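Local coordinates for putative diflavin flavoprotein A 3 (Synechocystis sp., PDB 6H0C), which probably passes electrons from NADH to oxygen, reducing it to water, and is represented here by its flavodiiron core of metallo-hydrolase and flavodoxin-like domains, at residues 224-227 / 231-234; 42-47 / 167-172; 8-13 / 182-187. All blocks are in the same frame, centred on the assembly; numbering follows the deposited sequence.

Contact 1 (224-227 / 231-234); sequences TYAP and PLVR
Tyr225 and Val233 make a single antiparallel beta bridge, a hydrogen-bonded pair, where the chain leaves strand 224-227, turns through three residues and doubles back along it. Strand 224-227 is the outermost strand, within this chain, of the five-strand sheet of the metallo-beta-lactamase-like domain. Residues 231-234 therefore line its far edge, while backbone bonds to Leu168 and Thr170 tie its other edge into the sheet.

The backbone bonds come first. Tyr225 N gives its hydrogen to Val233 O at 2.8 Å, and Val233 N returns one to Tyr225 O at 2.9 Å, nearly straight at 170°. Val233 O also takes a CA-H...O contact from Thr224 CA, 3.3 Å away, so two neighbouring residues of the strand converge on one carbonyl.

Apolar contacts follow the same pair. Tyr225 CB rests on Val233 CB at 3.7 Å, and Val233 CG1 comes obliquely to CD2 of the tyrosine ring. That ring stacks with Phe174, and its hydroxyl is hydrogen-bonded to Thr241 OG1. Further along, Pro227 CG lies 4.2 Å from Val233 CG2, and Leu232 CD2 reaches across to Ala226 CB.

The polar side-chain contact joins buried Thr224 to Arg234, which is partly exposed. Arg234 runs out extended and then bends at chi3 (-69°), bringing its guanidinium side-on to the threonine. The hydroxyl oxygen lies at the guanidinium edge, almost in its plane, and accepts two bonds at once: Arg234 NE to Thr224 OG1 at 2.8 Å and Arg234 NH2 to Thr224 OG1 at 2.9 Å.

Contact 2 (42-47 / 167-172); sequences YLISAD and ILFTDK
Tyr42 and Phe169 stand on strands of two different sheets, 37-45 and 167-171; the nearest CA atoms of the two segments, those of Tyr42 and Phe169, are 8.8 Å apart. At that separation the meeting is left to side chains. The CB atoms of Tyr42, Ile44 and Phe169 all point into the space between the sheets.

The two rings form a T-shaped, edge-to-face pair. Phe169 supplies the edge and Tyr42 the face, with centroids 5.2 Å apart and planes at 68°. Phe169 CE1 comes down at the root of the tyrosine, 3.6 Å from Tyr42 CG and as close to its CB, while Phe169 CD1 stands over the face toward the rim. With CG beside the backbone N in both residues (chi1 -57° for Tyr42, -62° for Phe169), the two side chains slide past each other in opposite directions. At the far end of the phenylalanine, Ile44 CD1 approaches CZ obliquely at 4.2 Å. Ile167 CG2, from the same strand as Phe169, covers the centre of one face of the phenylalanine ring.

Around this buried group the two sheets of the metallo-beta-lactamase sandwich close in. Phe52 of strand 49-52 stacks with Phe169, and Val16 of strand 14-21 touches Tyr42. From strand 224-227, Ala226 packs on both rings, and the carbonyl of Pro227 is hydrogen-bonded to the tyrosine hydroxyl.

Contact 3 (8-13 / 182-187); sequences CPIAVD and QVFDEG
Ile10, on strand 4-11, meets Phe184 of the loop that leads into helix 189-202, and its side chain can be followed outward from the backbone. Ile10 CB lies 4.1 Å from Phe184 CZ, the far end of the aromatic ring. The CG2 branch stays with the same ring: Ile10 CG2 is 4.1 Å from Phe184 CZ and only slightly farther from CE1. The approach to the ring is oblique, centred on CZ. The other branch goes elsewhere. CG1 takes the crowded position between the backbone N and the carbonyl carbon (chi1 61°), and with chi2 extended it carries CD1 inward, where this methyl reaches Leu232 and the ring of Tyr42. One residue thus touches the loop with its base and the interior of the domain with its tip.

A second contact lies two residues back. Cys8 CB rests on Val183 CG2 at 4.0 Å; Val16 of strand 14-21 touches both residues. The whole interface is apolar and modest, burying 157 Å² in all. The loop has further partners: Val183 shares a backbone hydrogen bond with Leu232, Asp185 forms a salt bridge with Arg195 of helix 189-202, and Arg234 lies beside Phe184.

At the contact itself, Ile10 and the next residue, Ala11, both face Thr14 on the partner strand. That is a classic beta bulge, here on the outermost strand, within this chain, of the seven-strand sheet, where a loop folds over the rim of a metallo-beta-lactamase sandwich.

Overall arrangement
The three contacts form one continuous patch of the metallo-hydrolase domain, each in touch with the other two. The centre of contact 1 is about 8 Å from that of contact 3 and about 11 Å from that of contact 2. Probable hydrogen bonds join them: Ala226 N to Leu168 O at 2.8 Å between contacts 1 and 2, Leu232 N to Val183 O at 2.9 Å between 1 and 3, and Ser45 N to Asp13 O at 2.8 Å between 2 and 3. Beyond the Phe169 contact, Asp171 is hydrogen-bonded to His83, and Lys172 NZ to His229, in the loop between the segments of contact 1, and to a citrate, probably from the crystallisation liquor.

Contact 1 (224-227 / 231-234)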
ATOM      1  N   THR A 224     -13.182 -15.292   7.613  1.00 27.76           N
ATOM      2  CA  THR A 224     -11.736 -15.298   7.436  1.00 26.44           C
ATOM      3  C   THR A 224     -11.339 -14.091   6.599  1.00 27.78           C
ATOM      4  O   THR A 224     -11.994 -13.792   5.608  1.00 25.30           O
ATOM      5  CB  THR A 224     -11.238 -16.583   6.725  1.00 28.99           C
ATOM      6  OG1 THR A 224     -11.677 -17.743   7.441  1.00 33.91           O
ATOM      7  CG2 THR A 224      -9.704 -16.603   6.604  1.00 26.14           C
ATOM      8  N   TYR A 225     -10.286 -13.392   7.008  1.00 23.90           N
ATOM      9  CA  TYR A 225      -9.607 -12.457   6.114  1.00 23.43           C
ATOM     10  C   TYR A 225      -8.412 -13.162   5.499  1.00 25.31           C
ATOM     11  O   TYR A 225      -7.629 -13.797   6.211  1.00 25.62           O
ATOM     12  CB  TYR A 225      -9.120 -11.207   6.845  1.00 25.53           C
ATOM     13  CG  TYR A 225     -10.180 -10.347   7.506  1.00 25.46           C
ATOM     14  CD1 TYR A 225     -11.476 -10.258   7.000  1.00 23.23           C
ATOM     15  CD2 TYR A 225      -9.864  -9.604   8.635  1.00 25.12           C
ATOM     16  CE1 TYR A 225     -12.424  -9.448   7.620  1.00 25.57           C
ATOM     17  CE2 TYR A 225     -10.800  -8.796   9.254  1.00 23.78           C
ATOM     18  CZ  TYR A 225     -12.071  -8.715   8.750  1.00 22.59           C
ATOM     19  OH  TYR A 225     -12.970  -7.893   9.402  1.00 24.37           O
ATOM     20  N   ALA A 226      -8.266 -13.053   4.183  1.00 22.95           N
ATOM     21  CA  ALA A 226      -7.111 -13.621   3.502  1.00 22.55           C
ATOM     22  C   ALA A 226      -6.270 -12.477   2.955  1.00 26.07           C
ATOM     23  O   ALA A 226      -6.539 -11.982   1.861  1.00 25.73           O
ATOM     24  CB  ALA A 226      -7.548 -14.550   2.392  1.00 20.23           C
ATOM     25  N   PRO A 227      -5.260 -12.037   3.726  1.00 24.64           N
ATOM     26  CA  PRO A 227      -4.507 -10.811   3.435  1.00 22.93           C
ATOM     27  C   PRO A 227      -3.266 -11.054   2.577  1.00 23.56           C
ATOM     28  O   PRO A 227      -2.885 -12.212   2.354  1.00 25.33           O
ATOM     29  CB  PRO A 227      -4.107 -10.326   4.827  1.00 24.41           C
ATOM     30  CG  PRO A 227      -3.879 -11.631   5.601  1.00 24.03           C
ATOM     31  CD  PRO A 227      -4.810 -12.674   4.982  1.00 23.57           C
ATOM     32  N   PRO A 231      -0.131 -14.611   8.439  1.00 26.35           N
ATOM     33  CA  PRO A 231      -1.117 -15.687   8.542  1.00 22.57           C
ATOM     34  C   PRO A 231      -2.483 -15.238   8.061  1.00 25.79           C
ATOM     35  O   PRO A 231      -2.772 -14.036   8.046  1.00 26.06           O
ATOM     36  CB  PRO A 231      -1.152 -15.988  10.041  1.00 28.48           C
ATOM     37  CG  PRO A 231      -0.800 -14.685  10.675  1.00 28.86           C
ATOM     38  CD  PRO A 231       0.241 -14.076   9.760  1.00 25.09           C
ATOM     39  N   LEU A 232      -3.315 -16.190   7.666  1.00 24.24           N
ATOM     40  CA  LEU A 232      -4.711 -15.878   7.412  1.00 27.96           C
ATOM     41  C   LEU A 232      -5.361 -15.485   8.735  1.00 25.71           C
ATOM     42  O   LEU A 232      -4.947 -15.951   9.800  1.00 26.69           O
ATOM     43  CB  LEU A 232      -5.434 -17.059   6.755  1.00 33.54           C
ATOM     44  CG  LEU A 232      -5.148 -17.180   5.254  1.00 39.09           C
ATOM     45  CD1 LEU A 232      -3.759 -17.767   5.011  1.00 39.81           C
ATOM     46  CD2 LEU A 232      -6.214 -17.989   4.554  1.00 35.82           C
ATOM     47  N   VAL A 233      -6.360 -14.611   8.665  1.00 22.11           N
ATOM     48  CA  VAL A 233      -6.980 -14.072   9.864  1.00 23.61           C
ATOM     49  C   VAL A 233      -8.313 -14.764  10.110  1.00 28.71           C
ATOM     50  O   VAL A 233      -9.324 -14.439   9.475  1.00 28.14           O
ATOM     51  CB  VAL A 233      -7.192 -12.540   9.749  1.00 26.18           C
ATOM     52  CG1 VAL A 233      -7.637 -11.965  11.090  1.00 23.83           C
ATOM     53  CG2 VAL A 233      -5.915 -11.859   9.256  1.00 24.27           C
ATOM     54  N   ARG A 234      -8.306 -15.736  11.017  1.00 29.12           N
ATOM     55  CA  ARG A 234      -9.537 -16.424  11.385  1.00 32.88           C
ATOM     56  C   ARG A 234      -9.831 -16.277  12.878  1.00 36.20           C
ATOM     57  O   ARG A 234     -10.904 -15.816  13.283  1.00 39.76           O
ATOM     58  CB  ARG A 234      -9.463 -17.904  11.009  1.00 35.48           C
ATOM     59  CG  ARG A 234     -10.723 -18.679  11.385  1.00 38.15           C
ATOM     60  CD  ARG A 234     -10.784 -20.004  10.663  1.00 42.15           C
ATOM     61  NE  ARG A 234     -10.998 -19.825   9.230  1.00 46.83           N
ATOM     62  CZ  ARG A 234     -10.755 -20.765   8.320  1.00 55.41           C
ATOM     63  NH1 ARG A 234     -10.291 -21.950   8.700  1.00 62.81           N
ATOM     64  NH2 ARG A 234     -10.974 -20.523   7.031  1.00 46.44           N
TER

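Contact 2 (42-47 / 167-172)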
ATOM      1  N   TYR A  42      -3.569 -16.797  -3.724  1.00 25.56           N
ATOM      2  CA  TYR A  42      -4.679 -17.722  -3.482  1.00 22.50           C
ATOM      3  C   TYR A  42      -5.220 -18.314  -4.778  1.00 26.05           C
ATOM      4  O   TYR A  42      -5.346 -17.630  -5.795  1.00 28.43           O
ATOM      5  CB  TYR A  42      -5.804 -17.018  -2.720  1.00 20.08           C
ATOM      6  CG  TYR A  42      -5.343 -16.420  -1.407  1.00 23.95           C
ATOM      7  CD1 TYR A  42      -4.846 -15.117  -1.353  1.00 22.01           C
ATOM      8  CD2 TYR A  42      -5.379 -17.161  -0.221  1.00 22.53           C
ATOM      9  CE1 TYR A  42      -4.412 -14.559  -0.159  1.00 19.95           C
ATOM     10  CE2 TYR A  42      -4.943 -16.606   0.987  1.00 21.92           C
ATOM     11  CZ  TYR A  42      -4.460 -15.306   1.004  1.00 21.29           C
ATOM     12  OH  TYR A  42      -4.035 -14.741   2.184  1.00 21.15           O
ATOM     13  N   LEU A  43      -5.532 -19.601  -4.733  1.00 26.31           N
ATOM     14  CA  LEU A  43      -6.086 -20.289  -5.884  1.00 24.02           C
ATOM     15  C   LEU A  43      -7.474 -20.843  -5.565  1.00 29.19           C
ATOM     16  O   LEU A  43      -7.632 -21.662  -4.650  1.00 30.72           O
ATOM     17  CB  LEU A  43      -5.153 -21.413  -6.321  1.00 23.22           C
ATOM     18  CG  LEU A  43      -5.529 -22.133  -7.606  1.00 25.31           C
ATOM     19  CD1 LEU A  43      -5.390 -21.192  -8.784  1.00 26.55           C
ATOM     20  CD2 LEU A  43      -4.638 -23.340  -7.770  1.00 28.48           C
ATOM     21  N   ILE A  44      -8.479 -20.357  -6.287  1.00 25.62           N
ATOM     22  CA  ILE A  44      -9.792 -20.977  -6.264  1.00 25.41           C
ATOM     23  C   ILE A  44      -9.956 -21.780  -7.541  1.00 30.30           C
ATOM     24  O   ILE A  44      -9.916 -21.238  -8.647  1.00 29.08           O
ATOM     25  CB  ILE A  44     -10.940 -19.967  -6.161  1.00 29.70           C
ATOM     26  CG1 ILE A  44     -10.775 -19.065  -4.941  1.00 26.72           C
ATOM     27  CG2 ILE A  44     -12.278 -20.699  -6.074  1.00 29.39           C
ATOM     28  CD1 ILE A  44     -11.852 -17.996  -4.836  1.00 22.52           C
ATOM     29  N   SER A  45     -10.133 -23.080  -7.386  1.00 33.68           N
ATOM     30  CA  SER A  45     -10.240 -23.944  -8.539  1.00 33.74           C
ATOM     31  C   SER A  45     -11.600 -24.626  -8.563  1.00 33.37           C
ATOM     32  O   SER A  45     -11.792 -25.665  -7.943  1.00 30.77           O
ATOM     33  CB  SER A  45      -9.119 -24.972  -8.525  1.00 33.98           C
ATOM     34  OG  SER A  45      -9.104 -25.690  -9.741  1.00 49.62           O
ATOM     35  N   ALA A  46     -12.548 -24.025  -9.268  1.00 32.13           N
ATOM     36  CA  ALA A  46     -13.887 -24.592  -9.366  1.00 33.47           C
ATOM     37  C   ALA A  46     -14.172 -24.885 -10.820  1.00 35.88           C
ATOM     38  O   ALA A  46     -13.297 -25.400 -11.516  1.00 38.84           O
ATOM     39  CB  ALA A  46     -14.915 -23.648  -8.795  1.00 35.12           C
ATOM     40  N   ASP A  47     -15.376 -24.550 -11.286  1.00 36.61           N
ATOM     41  CA  ASP A  47     -15.678 -24.637 -12.717  1.00 37.23           C
ATOM     42  C   ASP A  47     -14.712 -23.761 -13.501  1.00 38.63           C
ATOM     43  O   ASP A  47     -14.279 -24.114 -14.602  1.00 38.85           O
ATOM     44  CB  ASP A  47     -17.115 -24.222 -13.010  1.00 40.25           C
ATOM     45  CG  ASP A  47     -18.128 -25.151 -12.380  1.00 44.20           C
ATOM     46  OD1 ASP A  47     -17.763 -26.294 -12.021  1.00 45.26           O
ATOM     47  OD2 ASP A  47     -19.294 -24.728 -12.245  1.00 50.82           O
ATOM     48  N   ILE A 167     -14.720 -16.203   2.790  1.00 26.69           N
ATOM     49  CA  ILE A 167     -13.424 -15.559   2.840  1.00 27.09           C
ATOM     50  C   ILE A 167     -13.508 -14.195   2.178  1.00 27.46           C
ATOM     51  O   ILE A 167     -14.034 -14.055   1.071  1.00 27.56           O
ATOM     52  CB  ILE A 167     -12.336 -16.390   2.144  1.00 23.01           C
ATOM     53  CG1 ILE A 167     -12.183 -17.749   2.827  1.00 24.03           C
ATOM     54  CG2 ILE A 167     -11.015 -15.627   2.138  1.00 20.94           C
ATOM     55  CD1 ILE A 167     -11.260 -18.703   2.067  1.00 26.11           C
ATOM     56  N   LEU A 168     -13.000 -13.191   2.880  1.00 25.44           N
ATOM     57  CA  LEU A 168     -12.757 -11.879   2.298  1.00 22.67           C
ATOM     58  C   LEU A 168     -11.273 -11.782   1.955  1.00 23.07           C
ATOM     59  O   LEU A 168     -10.411 -11.900   2.828  1.00 23.94           O
ATOM     60  CB  LEU A 168     -13.175 -10.778   3.273  1.00 28.09           C
ATOM     61  CG  LEU A 168     -13.290  -9.345   2.771  1.00 33.48           C
ATOM     62  CD1 LEU A 168     -14.378  -9.239   1.708  1.00 29.61           C
ATOM     63  CD2 LEU A 168     -13.583  -8.427   3.942  1.00 32.44           C
ATOM     64  N   PHE A 169     -10.969 -11.606   0.677  1.00 22.68           N
ATOM     65  CA  PHE A 169      -9.591 -11.399   0.263  1.00 24.30           C
ATOM     66  C   PHE A 169      -9.282  -9.918   0.406  1.00 23.04           C
ATOM     67  O   PHE A 169      -9.820  -9.101  -0.337  1.00 25.66           O
ATOM     68  CB  PHE A 169      -9.382 -11.901  -1.168  1.00 25.82           C
ATOM     69  CG  PHE A 169      -9.626 -13.375  -1.316  1.00 23.52           C
ATOM     70  CD1 PHE A 169      -8.600 -14.286  -1.100  1.00 25.28           C
ATOM     71  CD2 PHE A 169     -10.887 -13.852  -1.625  1.00 22.44           C
ATOM     72  CE1 PHE A 169      -8.827 -15.652  -1.211  1.00 27.52           C
ATOM     73  CE2 PHE A 169     -11.125 -15.222  -1.734  1.00 29.23           C
ATOM     74  CZ  PHE A 169     -10.098 -16.122  -1.528  1.00 26.09           C
ATOM     75  N   THR A 170      -8.437  -9.580   1.379  1.00 21.01           N
ATOM     76  CA  THR A 170      -8.301  -8.199   1.839  1.00 21.14           C
ATOM     77  C   THR A 170      -7.033  -7.491   1.378  1.00 23.51           C
ATOM     78  O   THR A 170      -6.824  -6.325   1.726  1.00 21.85           O
ATOM     79  CB  THR A 170      -8.336  -8.110   3.383  1.00 20.61           C
ATOM     80  OG1 THR A 170      -7.268  -8.890   3.930  1.00 22.41           O
ATOM     81  CG2 THR A 170      -9.676  -8.630   3.927  1.00 23.48           C
ATOM     82  N   ASP A 171      -6.194  -8.185   0.612  1.00 23.47           N
ATOM     83  CA  ASP A 171      -4.991  -7.562   0.050  1.00 21.99           C
ATOM     84  C   ASP A 171      -4.197  -6.906   1.194  1.00 23.74           C
ATOM     85  O   ASP A 171      -3.860  -7.575   2.179  1.00 23.65           O
ATOM     86  CB  ASP A 171      -5.376  -6.553  -1.062  1.00 25.71           C
ATOM     87  CG  ASP A 171      -4.169  -6.052  -1.877  1.00 26.41           C
ATOM     88  OD1 ASP A 171      -3.569  -6.837  -2.642  1.00 24.71           O
ATOM     89  OD2 ASP A 171      -3.836  -4.854  -1.769  1.00 27.00           O
ATOM     90  N   LYS A 172      -3.930  -5.605   1.092  1.00 20.01           N
ATOM     91  CA  LYS A 172      -3.066  -4.955   2.064  1.00 22.00           C
ATOM     92  C   LYS A 172      -3.745  -4.709   3.410  1.00 23.46           C
ATOM     93  O   LYS A 172      -3.072  -4.390   4.384  1.00 27.94           O
ATOM     94  CB  LYS A 172      -2.532  -3.642   1.495  1.00 21.24           C
ATOM     95  CG  LYS A 172      -1.529  -3.842   0.369  1.00 21.77           C
ATOM     96  CD  LYS A 172      -0.147  -4.232   0.912  1.00 21.45           C
ATOM     97  CE  LYS A 172       0.813  -4.581  -0.230  1.00 22.73           C
ATOM     98  NZ  LYS A 172       2.234  -4.723   0.228  1.00 22.19           N
TER

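Contact 3 (8-13 / 182-187)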
ATOM      1  N   CYS A   8      -1.128 -24.678   1.331  1.00 28.64           N
ATOM      2  CA  CYS A   8      -2.102 -25.216   2.254  1.00 26.14           C
ATOM      3  C   CYS A   8      -3.520 -25.026   1.723  1.00 29.97           C
ATOM      4  O   CYS A   8      -3.885 -23.931   1.282  1.00 30.83           O
ATOM      5  CB  CYS A   8      -1.931 -24.547   3.621  1.00 28.07           C
ATOM      6  SG  CYS A   8      -2.910 -25.270   4.950  1.00 39.41           S
ATOM      7  N   PRO A   9      -4.326 -26.101   1.737  1.00 31.56           N
ATOM      8  CA  PRO A   9      -5.755 -25.952   1.433  1.00 30.62           C
ATOM      9  C   PRO A   9      -6.444 -25.219   2.577  1.00 29.81           C
ATOM     10  O   PRO A   9      -6.193 -25.561   3.728  1.00 40.54           O
ATOM     11  CB  PRO A   9      -6.247 -27.398   1.310  1.00 31.84           C
ATOM     12  CG  PRO A   9      -5.282 -28.189   2.129  1.00 35.22           C
ATOM     13  CD  PRO A   9      -3.952 -27.503   2.000  1.00 32.11           C
ATOM     14  N   ILE A  10      -7.279 -24.230   2.290  1.00 28.83           N
ATOM     15  CA  ILE A  10      -7.810 -23.396   3.369  1.00 31.15           C
ATOM     16  C   ILE A  10      -9.334 -23.360   3.407  1.00 30.31           C
ATOM     17  O   ILE A  10      -9.920 -22.929   4.388  1.00 34.97           O
ATOM     18  CB  ILE A  10      -7.274 -21.940   3.273  1.00 29.68           C
ATOM     19  CG1 ILE A  10      -7.686 -21.287   1.954  1.00 28.49           C
ATOM     20  CG2 ILE A  10      -5.754 -21.910   3.436  1.00 30.13           C
ATOM     21  CD1 ILE A  10      -7.355 -19.804   1.902  1.00 32.02           C
ATOM     22  N   ALA A  11      -9.967 -23.812   2.335  1.00 27.49           N
ATOM     23  CA  ALA A  11     -11.424 -23.869   2.255  1.00 27.22           C
ATOM     24  C   ALA A  11     -11.773 -24.648   0.992  1.00 27.87           C
ATOM     25  O   ALA A  11     -10.869 -25.015   0.238  1.00 28.83           O
ATOM     26  CB  ALA A  11     -12.028 -22.466   2.239  1.00 25.21           C
ATOM     27  N   VAL A  12     -13.056 -24.915   0.754  1.00 31.06           N
ATOM     28  CA  VAL A  12     -13.426 -25.713  -0.416  1.00 34.77           C
ATOM     29  C   VAL A  12     -12.909 -25.055  -1.690  1.00 32.41           C
ATOM     30  O   VAL A  12     -13.094 -23.853  -1.904  1.00 30.21           O
ATOM     31  CB  VAL A  12     -14.955 -25.932  -0.540  1.00 33.35           C
ATOM     32  CG1 VAL A  12     -15.443 -26.849   0.557  1.00 39.82           C
ATOM     33  CG2 VAL A  12     -15.700 -24.614  -0.506  1.00 37.98           C
ATOM     34  N   ASP A  13     -12.234 -25.856  -2.512  1.00 30.65           N
ATOM     35  CA  ASP A  13     -11.693 -25.407  -3.792  1.00 31.31           C
ATOM     36  C   ASP A  13     -10.618 -24.326  -3.648  1.00 30.00           C
ATOM     37  O   ASP A  13     -10.180 -23.748  -4.641  1.00 31.51           O
ATOM     38  CB  ASP A  13     -12.824 -24.886  -4.687  1.00 34.07           C
ATOM     39  CG  ASP A  13     -13.947 -25.897  -4.851  1.00 36.45           C
ATOM     40  OD1 ASP A  13     -13.653 -27.069  -5.177  1.00 35.96           O
ATOM     41  OD2 ASP A  13     -15.119 -25.521  -4.629  1.00 34.72           O
ATOM     42  N   GLN A 182       2.975 -21.147  11.065  1.00 33.18           N
ATOM     43  CA  GLN A 182       1.515 -21.169  11.166  1.00 31.42           C
ATOM     44  C   GLN A 182       0.850 -20.478   9.980  1.00 30.45           C
ATOM     45  O   GLN A 182       1.085 -19.295   9.726  1.00 27.33           O
ATOM     46  CB  GLN A 182       1.057 -20.516  12.471  1.00 29.70           C
ATOM     47  CG  GLN A 182       1.470 -21.292  13.690  1.00 46.26           C
ATOM     48  CD  GLN A 182       1.338 -22.788  13.461  1.00 71.10           C
ATOM     49  OE1 GLN A 182       0.255 -23.285  13.128  1.00 81.76           O
ATOM     50  NE2 GLN A 182       2.448 -23.514  13.612  1.00 72.02           N
ATOM     51  N   VAL A 183       0.025 -21.223   9.253  1.00 28.47           N
ATOM     52  CA  VAL A 183      -0.718 -20.656   8.134  1.00 28.55           C
ATOM     53  C   VAL A 183      -1.889 -19.821   8.650  1.00 29.44           C
ATOM     54  O   VAL A 183      -2.283 -18.830   8.036  1.00 28.96           O
ATOM     55  CB  VAL A 183      -1.231 -21.756   7.185  1.00 29.95           C
ATOM     56  CG1 VAL A 183      -2.180 -21.168   6.128  1.00 26.35           C
ATOM     57  CG2 VAL A 183      -0.051 -22.472   6.538  1.00 30.88           C
ATOM     58  N   PHE A 184      -2.442 -20.227   9.786  1.00 26.61           N
ATOM     59  CA  PHE A 184      -3.508 -19.465  10.408  1.00 25.60           C
ATOM     60  C   PHE A 184      -3.017 -18.775  11.671  1.00 30.75           C
ATOM     61  O   PHE A 184      -1.921 -19.043  12.147  1.00 34.10           O
ATOM     62  CB  PHE A 184      -4.695 -20.366  10.717  1.00 29.63           C
ATOM     63  CG  PHE A 184      -5.532 -20.683   9.516  1.00 35.70           C
ATOM     64  CD1 PHE A 184      -5.240 -21.782   8.722  1.00 36.25           C
ATOM     65  CD2 PHE A 184      -6.611 -19.876   9.177  1.00 39.06           C
ATOM     66  CE1 PHE A 184      -6.011 -22.077   7.609  1.00 35.10           C
ATOM     67  CE2 PHE A 184      -7.385 -20.161   8.066  1.00 38.65           C
ATOM     68  CZ  PHE A 184      -7.085 -21.266   7.279  1.00 34.50           C
ATOM     69  N   ASP A 185      -3.842 -17.889  12.216  1.00 28.99           N
ATOM     70  CA  ASP A 185      -3.408 -16.988  13.271  1.00 26.77           C
ATOM     71  C   ASP A 185      -3.886 -17.380  14.675  1.00 29.79           C
ATOM     72  O   ASP A 185      -4.381 -16.524  15.413  1.00 29.55           O
ATOM     73  CB  ASP A 185      -3.887 -15.562  12.946  1.00 25.21           C
ATOM     74  CG  ASP A 185      -5.404 -15.418  13.025  1.00 28.47           C
ATOM     75  OD1 ASP A 185      -6.120 -16.421  12.798  1.00 27.38           O
ATOM     76  OD2 ASP A 185      -5.884 -14.302  13.329  1.00 30.31           O
ATOM     77  N   GLU A 186      -3.747 -18.647  15.067  1.00 29.36           N
ATOM     78  CA  GLU A 186      -4.127 -18.987  16.442  1.00 32.01           C
ATOM     79  C   GLU A 186      -3.170 -18.324  17.409  1.00 32.62           C
ATOM     80  O   GLU A 186      -1.954 -18.387  17.229  1.00 32.36           O
ATOM     81  CB  GLU A 186      -4.141 -20.488  16.694  1.00 36.63           C
ATOM     82  CG  GLU A 186      -4.680 -20.814  18.083  1.00 50.48           C
ATOM     83  CD  GLU A 186      -5.175 -22.246  18.200  1.00 74.98           C
ATOM     84  OE1 GLU A 186      -6.249 -22.459  18.815  1.00 77.50           O
ATOM     85  OE2 GLU A 186      -4.489 -23.157  17.678  1.00 84.16           O
ATOM     86  N   GLY A 187      -3.729 -17.686  18.433  1.00 31.44           N
ATOM     87  CA  GLY A 187      -2.942 -16.912  19.373  1.00 31.35           C
ATOM     88  C   GLY A 187      -3.051 -15.438  19.041  1.00 31.24           C
ATOM     89  O   GLY A 187      -2.770 -15.018  17.916  1.00 31.35           O
TER